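Local atomic coordinates of 3-oxosteroid 1-dehydrogenase (Sterolibacterium denitrificans, PDB entry 7P18), a protein that probably catalyses the FAD-dependent 1,2-dehydrogenation of 3-oxosteroids to 3-oxo-Delta(1)-steroids, passing the reducing equivalents to an acceptor. Residues A52-Q60 with Y90-E99; G240-G248 with D515-C523. All blocks are in the same frame, centred on the assembly; numbering follows the deposited sequence.

The two contacts lie toward different ends of the same FAD within one FAD-binding fold; their centres are 29 Å apart, their nearest atoms about 11 Å, and they do not touch. Contact 1 is at the flavin, where Ala-52 binds the isoalloxazine ring and touches the steroid. The side chain of Trp-54 is about 7 Å from the bound androsta-1,4-diene-3,17-dione. That of Val-53 is about 4 Å from the side chain of Leu-543, another FAD-binding residue. Contact 2 is peripheral, toward the adenine end, where the side chain of Leu-521 remains about 12 Å from FAD and about 7 Å from the side chain of FAD-binding Phe-233. Contact 1 is buried; contact 2 is partly so.

Contact 1. Residues A52-Q60 with Y90-E99. With FAD (flavin-adenine dinucleotide), chain C.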
loop_
_atom_site.group_PDB
_atom_site.type_symbol
_atom_site.label_atom_id
_atom_site.label_comp_id
_atom_site.label_asym_id
_atom_site.label_seq_id
_atom_site.Cartn_x
_atom_site.Cartn_y
_atom_site.Cartn_z
ATOM N N ALA A 52 7.423 -1.488 1.425
ATOM C CA ALA A 52 7.623 -2.337 2.611
ATOM C C ALA A 52 7.049 -3.725 2.352
ATOM O O ALA A 52 6.003 -3.823 1.682
ATOM C CB ALA A 52 6.992 -1.695 3.798
ATOM N N VAL A 53 7.705 -4.753 2.892
ATOM C CA VAL A 53 7.220 -6.169 2.863
ATOM C C VAL A 53 7.265 -6.714 4.288
ATOM O O VAL A 53 8.214 -6.420 5.041
ATOM C CB VAL A 53 8.011 -7.041 1.881
ATOM C CG1 VAL A 53 7.772 -6.614 0.451
ATOM C CG2 VAL A 53 9.509 -7.046 2.197
ATOM N N TRP A 54 6.213 -7.445 4.678
ATOM C CA TRP A 54 6.057 -7.949 6.055
ATOM C C TRP A 54 6.542 -9.403 6.082
ATOM O O TRP A 54 5.850 -10.280 5.564
ATOM C CB TRP A 54 4.620 -7.807 6.528
ATOM C CG TRP A 54 4.430 -8.191 7.955
ATOM C CD1 TRP A 54 4.753 -7.445 9.050
ATOM C CD2 TRP A 54 3.829 -9.396 8.453
ATOM N NE1 TRP A 54 4.352 -8.081 10.178
ATOM C CE2 TRP A 54 3.815 -9.298 9.850
ATOM C CE3 TRP A 54 3.314 -10.547 7.856
ATOM C CZ2 TRP A 54 3.323 -10.312 10.673
ATOM C CZ3 TRP A 54 2.807 -11.541 8.665
ATOM C CH2 TRP A 54 2.824 -11.431 10.054
ATOM N N ILE A 55 7.744 -9.603 6.612
ATOM C CA ILE A 55 8.490 -10.884 6.487
ATOM C C ILE A 55 8.774 -11.382 7.896
ATOM O O ILE A 55 9.821 -11.114 8.488
ATOM C CB ILE A 55 9.787 -10.731 5.660
ATOM C CG1 ILE A 55 9.594 -9.932 4.372
ATOM C CG2 ILE A 55 10.379 -12.114 5.384
ATOM C CD1 ILE A 55 8.764 -10.645 3.299
ATOM N N PRO A 56 7.875 -12.200 8.461
ATOM C CA PRO A 56 8.138 -12.746 9.787
ATOM C C PRO A 56 9.406 -13.615 9.690
ATOM O O PRO A 56 9.601 -14.277 8.705
ATOM C CB PRO A 56 6.884 -13.541 10.131
ATOM C CG PRO A 56 5.827 -12.968 9.179
ATOM C CD PRO A 56 6.571 -12.623 7.913
ATOM N N ASN A 57 10.182 -13.591 10.767
ATOM C CA ASN A 57 11.318 -14.516 10.996
ATOM C C ASN A 57 12.355 -14.317 9.892
ATOM O O ASN A 57 13.047 -15.321 9.498
ATOM C CB ASN A 57 10.843 -15.960 11.083
ATOM C CG ASN A 57 11.849 -16.874 11.767
ATOM O OD1 ASN A 57 12.695 -16.445 12.599
ATOM N ND2 ASN A 57 11.703 -18.148 11.441
ATOM N N ASN A 58 12.478 -13.099 9.350
ATOM C CA ASN A 58 13.543 -12.845 8.339
ATOM C C ASN A 58 14.901 -12.939 9.069
ATOM O O ASN A 58 14.973 -12.677 10.315
ATOM C CB ASN A 58 13.333 -11.530 7.586
ATOM C CG ASN A 58 13.523 -10.305 8.434
ATOM O OD1 ASN A 58 14.668 -9.971 8.758
ATOM N ND2 ASN A 58 12.422 -9.643 8.822
ATOM N N SER A 59 15.950 -13.219 8.279
ATOM C CA SER A 59 17.335 -13.520 8.729
ATOM C C SER A 59 18.015 -12.301 9.360
ATOM O O SER A 59 19.083 -12.477 9.967
ATOM C CB SER A 59 18.152 -14.066 7.569
ATOM O OG SER A 59 18.439 -13.042 6.608
ATOM N N GLN A 60 17.482 -11.089 9.170
ATOM C CA GLN A 60 18.146 -9.815 9.520
ATOM C C GLN A 60 17.571 -9.250 10.807
ATOM O O GLN A 60 17.998 -8.166 11.249
ATOM C CB GLN A 60 18.080 -8.857 8.326
ATOM C CG GLN A 60 18.827 -9.379 7.099
ATOM C CD GLN A 60 18.574 -8.488 5.904
ATOM O OE1 GLN A 60 18.937 -7.298 5.913
ATOM N NE2 GLN A 60 17.892 -9.047 4.925
ATOM N N TYR A 90 3.034 -19.004 3.098
ATOM C CA TYR A 90 3.500 -17.589 3.179
ATOM C C TYR A 90 4.710 -17.514 4.121
ATOM O O TYR A 90 5.734 -16.893 3.806
ATOM C CB TYR A 90 2.396 -16.633 3.630
ATOM C CG TYR A 90 2.908 -15.217 3.669
ATOM C CD1 TYR A 90 3.153 -14.536 2.482
ATOM C CD2 TYR A 90 3.223 -14.577 4.848
ATOM C CE1 TYR A 90 3.654 -13.238 2.478
ATOM C CE2 TYR A 90 3.749 -13.291 4.859
ATOM C CZ TYR A 90 3.959 -12.620 3.661
ATOM O OH TYR A 90 4.442 -11.349 3.620
ATOM N N LEU A 91 4.604 -18.125 5.289
ATOM C CA LEU A 91 5.663 -18.054 6.320
ATOM C C LEU A 91 6.897 -18.832 5.871
ATOM O O LEU A 91 8.026 -18.366 6.143
ATOM C CB LEU A 91 5.099 -18.560 7.641
ATOM C CG LEU A 91 3.959 -17.738 8.202
ATOM C CD1 LEU A 91 3.373 -18.393 9.449
ATOM C CD2 LEU A 91 4.356 -16.302 8.510
ATOM N N GLU A 92 6.705 -19.946 5.169
ATOM C CA GLU A 92 7.821 -20.706 4.577
ATOM C C GLU A 92 8.578 -19.846 3.565
ATOM O O GLU A 92 9.806 -19.780 3.647
ATOM C CB GLU A 92 7.306 -21.978 3.892
ATOM C CG GLU A 92 8.419 -22.784 3.242
ATOM C CD GLU A 92 8.003 -24.010 2.470
ATOM O OE1 GLU A 92 6.824 -24.159 2.188
ATOM O OE2 GLU A 92 8.857 -24.825 2.198
ATOM N N SER A 93 7.870 -19.214 2.623
ATOM C CA SER A 93 8.481 -18.649 1.398
ATOM C C SER A 93 8.859 -17.173 1.547
ATOM O O SER A 93 9.784 -16.772 0.865
ATOM C CB SER A 93 7.597 -18.872 0.213
ATOM O OG SER A 93 7.409 -20.253 -0.024
ATOM N N ALA A 94 8.202 -16.411 2.403
ATOM C CA ALA A 94 8.462 -14.951 2.505
ATOM C C ALA A 94 9.943 -14.679 2.816
ATOM O O ALA A 94 10.599 -13.904 2.117
ATOM C CB ALA A 94 7.520 -14.334 3.478
ATOM N N PRO A 95 10.572 -15.326 3.828
ATOM C CA PRO A 95 12.003 -15.115 4.060
ATOM C C PRO A 95 12.890 -15.568 2.890
ATOM O O PRO A 95 13.944 -14.932 2.624
ATOM C CB PRO A 95 12.328 -15.950 5.326
ATOM C CG PRO A 95 10.965 -16.245 5.953
ATOM C CD PRO A 95 9.923 -16.149 4.870
ATOM N N GLN A 96 12.483 -16.632 2.216
ATOM C CA GLN A 96 13.249 -17.185 1.074
ATOM C C GLN A 96 13.203 -16.201 -0.098
ATOM O O GLN A 96 14.257 -16.009 -0.755
ATOM C CB GLN A 96 12.708 -18.544 0.686
ATOM C CG GLN A 96 12.912 -19.628 1.738
ATOM C CD GLN A 96 12.384 -20.934 1.204
ATOM O OE1 GLN A 96 11.680 -20.955 0.207
ATOM N NE2 GLN A 96 12.645 -22.007 1.914
ATOM N N MET A 97 12.054 -15.559 -0.295
ATOM C CA MET A 97 11.849 -14.561 -1.388
ATOM C C MET A 97 12.758 -13.353 -1.122
ATOM O O MET A 97 13.456 -12.965 -2.048
ATOM C CB MET A 97 10.372 -14.179 -1.518
ATOM C CG MET A 97 10.096 -13.045 -2.545
ATOM S SD MET A 97 10.353 -11.424 -1.829
ATOM C CE MET A 97 9.047 -11.304 -0.614
ATOM N N VAL A 98 12.845 -12.829 0.099
ATOM C CA VAL A 98 13.736 -11.670 0.369
ATOM C C VAL A 98 15.205 -12.086 0.261
ATOM O O VAL A 98 16.019 -11.294 -0.287
ATOM C CB VAL A 98 13.396 -10.986 1.691
ATOM C CG1 VAL A 98 14.444 -9.985 2.146
ATOM C CG2 VAL A 98 12.037 -10.307 1.537
ATOM N N GLU A 99 15.582 -13.265 0.763
ATOM C CA GLU A 99 17.000 -13.701 0.619
ATOM C C GLU A 99 17.352 -13.830 -0.859
ATOM O O GLU A 99 18.497 -13.507 -1.209
ATOM C CB GLU A 99 17.262 -15.038 1.316
ATOM C CG GLU A 99 17.360 -14.898 2.808
ATOM C CD GLU A 99 17.749 -16.203 3.507
ATOM O OE1 GLU A 99 18.516 -16.991 2.928
ATOM O OE2 GLU A 99 17.332 -16.375 4.628
HETATM P PA FAD C . 0.064 -3.026 -8.912
HETATM O O1A FAD C . 1.308 -2.709 -8.164
HETATM O O2A FAD C . -0.868 -1.849 -9.026
HETATM O O5B FAD C . 0.495 -3.547 -10.345
HETATM C C5B FAD C . -0.538 -3.955 -11.280
HETATM C C4B FAD C . -0.091 -3.579 -12.660
HETATM O O4B FAD C . -0.925 -4.272 -13.627
HETATM C C3B FAD C . -0.181 -2.079 -13.008
HETATM O O3B FAD C . 1.043 -1.605 -13.559
HETATM C C2B FAD C . -1.342 -2.014 -14.004
HETATM O O2B FAD C . -1.275 -0.882 -14.861
HETATM C C1B FAD C . -1.261 -3.389 -14.665
HETATM N N9A FAD C . -2.496 -3.832 -15.314
HETATM C C8A FAD C . -3.792 -3.589 -14.957
HETATM N N7A FAD C . -4.664 -4.065 -15.841
HETATM C C5A FAD C . -3.880 -4.693 -16.801
HETATM C C6A FAD C . -4.197 -5.394 -17.985
HETATM N N6A FAD C . -5.437 -5.539 -18.467
HETATM N N1A FAD C . -3.167 -5.888 -18.705
HETATM C C2A FAD C . -1.924 -5.704 -18.250
HETATM N N3A FAD C . -1.500 -5.001 -17.196
HETATM C C4A FAD C . -2.549 -4.542 -16.491
HETATM N N1 FAD C . 1.480 -2.067 0.518
HETATM C C2 FAD C . 2.462 -2.669 1.229
HETATM O O2 FAD C . 2.405 -3.884 1.494
HETATM N N3 FAD C . 3.540 -1.997 1.645
HETATM C C4 FAD C . 3.599 -0.618 1.630
HETATM O O4 FAD C . 4.659 -0.077 1.927
HETATM C C4X FAD C . 2.579 0.074 0.925
HETATM N N5 FAD C . 2.618 1.394 0.852
HETATM C C5X FAD C . 1.654 2.018 0.095
HETATM C C6 FAD C . 1.726 3.420 -0.081
HETATM C C7 FAD C . 0.866 4.089 -0.941
HETATM C C7M FAD C . 0.981 5.587 -1.138
HETATM C C8 FAD C . -0.058 3.345 -1.695
HETATM C C8M FAD C . -0.993 4.044 -2.666
HETATM C C9 FAD C . -0.194 1.989 -1.470
HETATM C C9A FAD C . 0.683 1.285 -0.622
HETATM N N10 FAD C . 0.582 -0.096 -0.390
HETATM C C10 FAD C . 1.544 -0.755 0.366
HETATM C "C1'" FAD C . -0.369 -0.916 -1.148
HETATM C "C2'" FAD C . 0.339 -1.534 -2.373
HETATM O "O2'" FAD C . 0.990 -0.555 -3.183
HETATM C "C3'" FAD C . -0.607 -2.368 -3.253
HETATM O "O3'" FAD C . -1.532 -3.124 -2.467
HETATM C "C4'" FAD C . 0.179 -3.257 -4.194
HETATM O "O4'" FAD C . 1.088 -2.434 -4.913
HETATM C "C5'" FAD C . -0.678 -4.049 -5.157
HETATM O "O5'" FAD C . 0.236 -4.741 -6.030
HETATM P P FAD C . -0.304 -5.475 -7.332
HETATM O O1P FAD C . 0.924 -6.010 -7.933
HETATM O O2P FAD C . -1.478 -6.308 -7.073
HETATM O O3P FAD C . -0.803 -4.231 -8.272
HETATM O O HOH W 1 8.177 -16.639 8.408
HETATM O O HOH W 2 15.499 -14.693 6.018
#
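Ile-55 presses into helix 84-104 over Ala-94, Pro-95 and Val-98. Beyond its CB the side chain forks. CG2, anti to the backbone N, lies against the helix backbone, 3.6 Å from Pro-95 N. The other branch runs through CG1, beside Val-98 CG2, to CD1, which sits 3.7 Å from Val-98 CG2 and also meets Ala-94 CB and Met-97 CE. Next along the chain, Pro-56 CG rests on one face of the Trp-54 ring and reaches Leu-91 CD2 at 3.7 Å.

One direct hydrogen bond joins the segments: buried Tyr-90 OH donates to Trp-54 O over 2.6 Å, tilted 19° from the carbonyl plane. These side chains run at about a right angle, but their ring planes are nearly parallel, Trp-54 CE3 4.1 Å from Tyr-90 CE2; Trp-54 NE1 is held by Asp-117. The helix is kinked at Pro-95, which has no N-H to offer Leu-91 O; water 1 donates to that oxygen at 2.9 Å and to Pro-56 O as well, tying the kink to the type II turn from Ile-55 to Asn-58.

Just before strand 53-54, Ala-52 N donates to flavin O4 and Ala-52 O accepts from flavin N3, each over 3.1 Å. An apolar core thus flanks a phenol-carbonyl bond only two residues from this paired flavin grip, consistent with Tyr-90 and the helix acting as a second shell that positions the flavin-binding backbone.

Contact 2. Residues G240-G248 with D515-C523; sequences GAENKRVTG and DRPIEGLYC
Asn-243 lays its amide flat on the guanidinium of Arg-516, the two planes 14° apart. OD1 stands over the centre of the group, 3.3 Å from Arg-516 CZ, and meets the pi face instead of an N-H, so the pair is a stack and not a hydrogen bond. Arg-516 gets there fully stretched from CG to NE, with CG anti to the backbone N (chi1 -176°). In the plane of its guanidinium, at the edge, NH1 donates to water 3 over 2.7 Å; the water also accepts from Glu-519 N and donates to Lys-244 O at 2.8 Å. With alanine in place of Arg-516, the Asn-243 amide would probably lose the flat group it lies on and water 3 one of its three hydrogen-bond partners.

The chain turns a corner at Glu-519 and Gly-520, a type II turn leading into strand 521-523, an edge strand of the parallel sheet of the Rossmann-type FAD fold; strand 245-253 belongs to the neighbouring mixed sheet. Across this junction Val-246 N donates to Glu-519 O over 2.9 Å, in the carbonyl plane. A CB on Gly-520, whose phi is positive, would run into Val-246 O.

Val-246 CG2, turned anti to its carbonyl carbon, sits 4.1 Å from both Ile-518 CG2 and Leu-521 CB. The Arg-245 and Glu-519 side chains meet through aliphatic carbon alone, CG to CB at 3.7 Å, while Arg-245 CA points a C-H at Glu-519 O, 3.4 Å away. Beyond this both chains bend apart, Arg-245 at chi3 (61°), which brings one face of its guanidinium against Thr-247 CG2 and the group to a salt bridge with Glu-239.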
loop_
_atom_site.group_PDB
_atom_site.type_symbol
_atom_site.label_atom_id
_atom_site.label_comp_id
_atom_site.label_asym_id
_atom_site.label_seq_id
_atom_site.Cartn_x
_atom_site.Cartn_y
_atom_site.Cartn_z
ATOM N N GLY A 240 -9.625 -27.694 -23.940
ATOM C CA GLY A 240 -10.239 -28.800 -23.183
ATOM C C GLY A 240 -11.742 -28.740 -23.311
ATOM O O GLY A 240 -12.293 -27.636 -23.251
ATOM N N ALA A 241 -12.393 -29.882 -23.487
ATOM C CA ALA A 241 -13.867 -29.968 -23.502
ATOM C C ALA A 241 -14.388 -29.974 -22.056
ATOM O O ALA A 241 -15.330 -29.200 -21.798
ATOM C CB ALA A 241 -14.327 -31.170 -24.302
ATOM N N GLU A 242 -13.786 -30.753 -21.145
ATOM C CA GLU A 242 -14.381 -31.051 -19.805
ATOM C C GLU A 242 -13.813 -30.137 -18.722
ATOM O O GLU A 242 -14.585 -29.664 -17.872
ATOM C CB GLU A 242 -14.067 -32.466 -19.347
ATOM C CG GLU A 242 -14.160 -33.479 -20.457
ATOM C CD GLU A 242 -14.050 -34.870 -19.903
ATOM O OE1 GLU A 242 -13.019 -35.145 -19.254
ATOM O OE2 GLU A 242 -15.016 -35.648 -20.069
ATOM N N ASN A 243 -12.494 -30.002 -18.699
ATOM C CA ASN A 243 -11.780 -29.098 -17.771
ATOM C C ASN A 243 -10.899 -28.181 -18.606
ATOM O O ASN A 243 -10.001 -28.693 -19.260
ATOM C CB ASN A 243 -10.983 -29.882 -16.735
ATOM C CG ASN A 243 -11.873 -30.467 -15.655
ATOM O OD1 ASN A 243 -11.649 -31.589 -15.233
ATOM N ND2 ASN A 243 -12.874 -29.724 -15.196
ATOM N N LYS A 244 -11.195 -26.883 -18.589
ATOM C CA LYS A 244 -10.435 -25.851 -19.325
ATOM C C LYS A 244 -9.069 -25.659 -18.655
ATOM O O LYS A 244 -8.978 -25.542 -17.402
ATOM C CB LYS A 244 -11.268 -24.571 -19.399
ATOM C CG LYS A 244 -12.533 -24.694 -20.229
ATOM C CD LYS A 244 -12.257 -25.333 -21.571
ATOM C CE LYS A 244 -13.432 -25.291 -22.520
ATOM N NZ LYS A 244 -14.403 -26.359 -22.182
ATOM N N ARG A 245 -8.043 -25.630 -19.487
ATOM C CA ARG A 245 -6.648 -25.309 -19.133
ATOM C C ARG A 245 -6.348 -23.997 -19.846
ATOM O O ARG A 245 -6.893 -23.786 -20.934
ATOM C CB ARG A 245 -5.718 -26.438 -19.603
ATOM C CG ARG A 245 -4.229 -26.163 -19.474
ATOM C CD ARG A 245 -3.419 -27.407 -19.781
ATOM N NE ARG A 245 -3.680 -27.845 -21.141
ATOM C CZ ARG A 245 -2.833 -27.765 -22.169
ATOM N NH1 ARG A 245 -1.622 -27.244 -22.018
ATOM N NH2 ARG A 245 -3.209 -28.218 -23.358
ATOM N N VAL A 246 -5.506 -23.164 -19.255
ATOM C CA VAL A 246 -5.134 -21.857 -19.852
ATOM C C VAL A 246 -3.832 -22.073 -20.596
ATOM O O VAL A 246 -2.864 -22.581 -19.973
ATOM C CB VAL A 246 -5.010 -20.757 -18.779
ATOM C CG1 VAL A 246 -4.236 -19.570 -19.298
ATOM C CG2 VAL A 246 -6.380 -20.349 -18.299
ATOM N N THR A 247 -3.804 -21.696 -21.878
ATOM C CA THR A 247 -2.657 -21.963 -22.787
ATOM C C THR A 247 -2.061 -20.655 -23.298
ATOM O O THR A 247 -1.032 -20.709 -24.005
ATOM C CB THR A 247 -3.110 -22.848 -23.954
ATOM O OG1 THR A 247 -4.185 -22.172 -24.606
ATOM C CG2 THR A 247 -3.615 -24.187 -23.478
ATOM N N GLY A 248 -2.670 -19.512 -22.946
ATOM C CA GLY A 248 -2.174 -18.210 -23.406
ATOM C C GLY A 248 -3.116 -17.068 -23.083
ATOM O O GLY A 248 -4.082 -17.260 -22.335
ATOM N N ASP A 515 -12.989 -25.850 -6.017
ATOM C CA ASP A 515 -11.621 -25.871 -5.425
ATOM C C ASP A 515 -10.657 -26.677 -6.303
ATOM O O ASP A 515 -9.605 -27.069 -5.803
ATOM C CB ASP A 515 -11.611 -26.428 -3.992
ATOM C CG ASP A 515 -12.304 -25.517 -2.988
ATOM O OD1 ASP A 515 -11.906 -24.319 -2.887
ATOM O OD2 ASP A 515 -13.242 -26.008 -2.312
ATOM N N ARG A 516 -10.961 -26.874 -7.579
ATOM C CA ARG A 516 -10.036 -27.538 -8.530
ATOM C C ARG A 516 -9.161 -26.483 -9.190
ATOM O O ARG A 516 -9.689 -25.509 -9.733
ATOM C CB ARG A 516 -10.854 -28.306 -9.568
ATOM C CG ARG A 516 -9.994 -29.097 -10.539
ATOM C CD ARG A 516 -10.780 -29.862 -11.599
ATOM N NE ARG A 516 -9.875 -30.556 -12.518
ATOM C CZ ARG A 516 -9.247 -29.997 -13.574
ATOM N NH1 ARG A 516 -9.423 -28.718 -13.889
ATOM N NH2 ARG A 516 -8.439 -30.731 -14.324
ATOM N N PRO A 517 -7.817 -26.631 -9.180
ATOM C CA PRO A 517 -6.944 -25.726 -9.915
ATOM C C PRO A 517 -7.299 -25.664 -11.402
ATOM O O PRO A 517 -7.538 -26.708 -12.035
ATOM C CB PRO A 517 -5.527 -26.278 -9.752
ATOM C CG PRO A 517 -5.629 -27.112 -8.509
ATOM C CD PRO A 517 -7.043 -27.647 -8.458
ATOM N N ILE A 518 -7.316 -24.442 -11.932
ATOM C CA ILE A 518 -7.343 -24.207 -13.392
ATOM C C ILE A 518 -5.907 -24.346 -13.866
ATOM O O ILE A 518 -5.069 -23.504 -13.557
ATOM C CB ILE A 518 -7.989 -22.860 -13.751
ATOM C CG1 ILE A 518 -9.403 -22.775 -13.186
ATOM C CG2 ILE A 518 -7.975 -22.657 -15.252
ATOM C CD1 ILE A 518 -10.093 -21.427 -13.387
ATOM N N GLU A 519 -5.619 -25.479 -14.502
ATOM C CA GLU A 519 -4.273 -25.808 -15.016
ATOM C C GLU A 519 -3.788 -24.640 -15.866
ATOM O O GLU A 519 -4.581 -24.199 -16.701
ATOM C CB GLU A 519 -4.310 -27.052 -15.914
ATOM C CG GLU A 519 -4.746 -28.308 -15.198
ATOM C CD GLU A 519 -3.791 -28.742 -14.096
ATOM O OE1 GLU A 519 -2.568 -28.581 -14.295
ATOM O OE2 GLU A 519 -4.270 -29.235 -13.042
ATOM N N GLY A 520 -2.546 -24.226 -15.654
ATOM C CA GLY A 520 -1.836 -23.159 -16.380
ATOM C C GLY A 520 -2.058 -21.739 -15.830
ATOM O O GLY A 520 -1.451 -20.798 -16.384
ATOM N N LEU A 521 -2.928 -21.543 -14.841
ATOM C CA LEU A 521 -3.326 -20.173 -14.387
ATOM C C LEU A 521 -2.948 -19.955 -12.919
ATOM O O LEU A 521 -3.427 -20.714 -12.043
ATOM C CB LEU A 521 -4.821 -19.983 -14.539
ATOM C CG LEU A 521 -5.310 -18.540 -14.393
ATOM C CD1 LEU A 521 -4.691 -17.678 -15.475
ATOM C CD2 LEU A 521 -6.832 -18.476 -14.427
ATOM N N TYR A 522 -2.152 -18.920 -12.699
ATOM C CA TYR A 522 -1.689 -18.461 -11.382
ATOM C C TYR A 522 -2.180 -17.027 -11.191
ATOM O O TYR A 522 -2.449 -16.334 -12.187
ATOM C CB TYR A 522 -0.172 -18.548 -11.303
ATOM C CG TYR A 522 0.353 -19.955 -11.467
ATOM C CD1 TYR A 522 0.457 -20.543 -12.719
ATOM C CD2 TYR A 522 0.700 -20.722 -10.360
ATOM C CE1 TYR A 522 0.893 -21.861 -12.874
ATOM C CE2 TYR A 522 1.169 -22.023 -10.503
ATOM C CZ TYR A 522 1.281 -22.594 -11.763
ATOM O OH TYR A 522 1.760 -23.880 -11.887
ATOM N N CYS A 523 -2.227 -16.573 -9.946
ATOM C CA CYS A 523 -2.721 -15.221 -9.631
ATOM C C CYS A 523 -2.118 -14.766 -8.309
ATOM O O CYS A 523 -2.118 -15.559 -7.340
ATOM C CB CYS A 523 -4.231 -15.221 -9.596
ATOM S SG CYS A 523 -4.955 -13.580 -9.304
HETATM O O HOH W 3 -7.853 -27.326 -15.622
#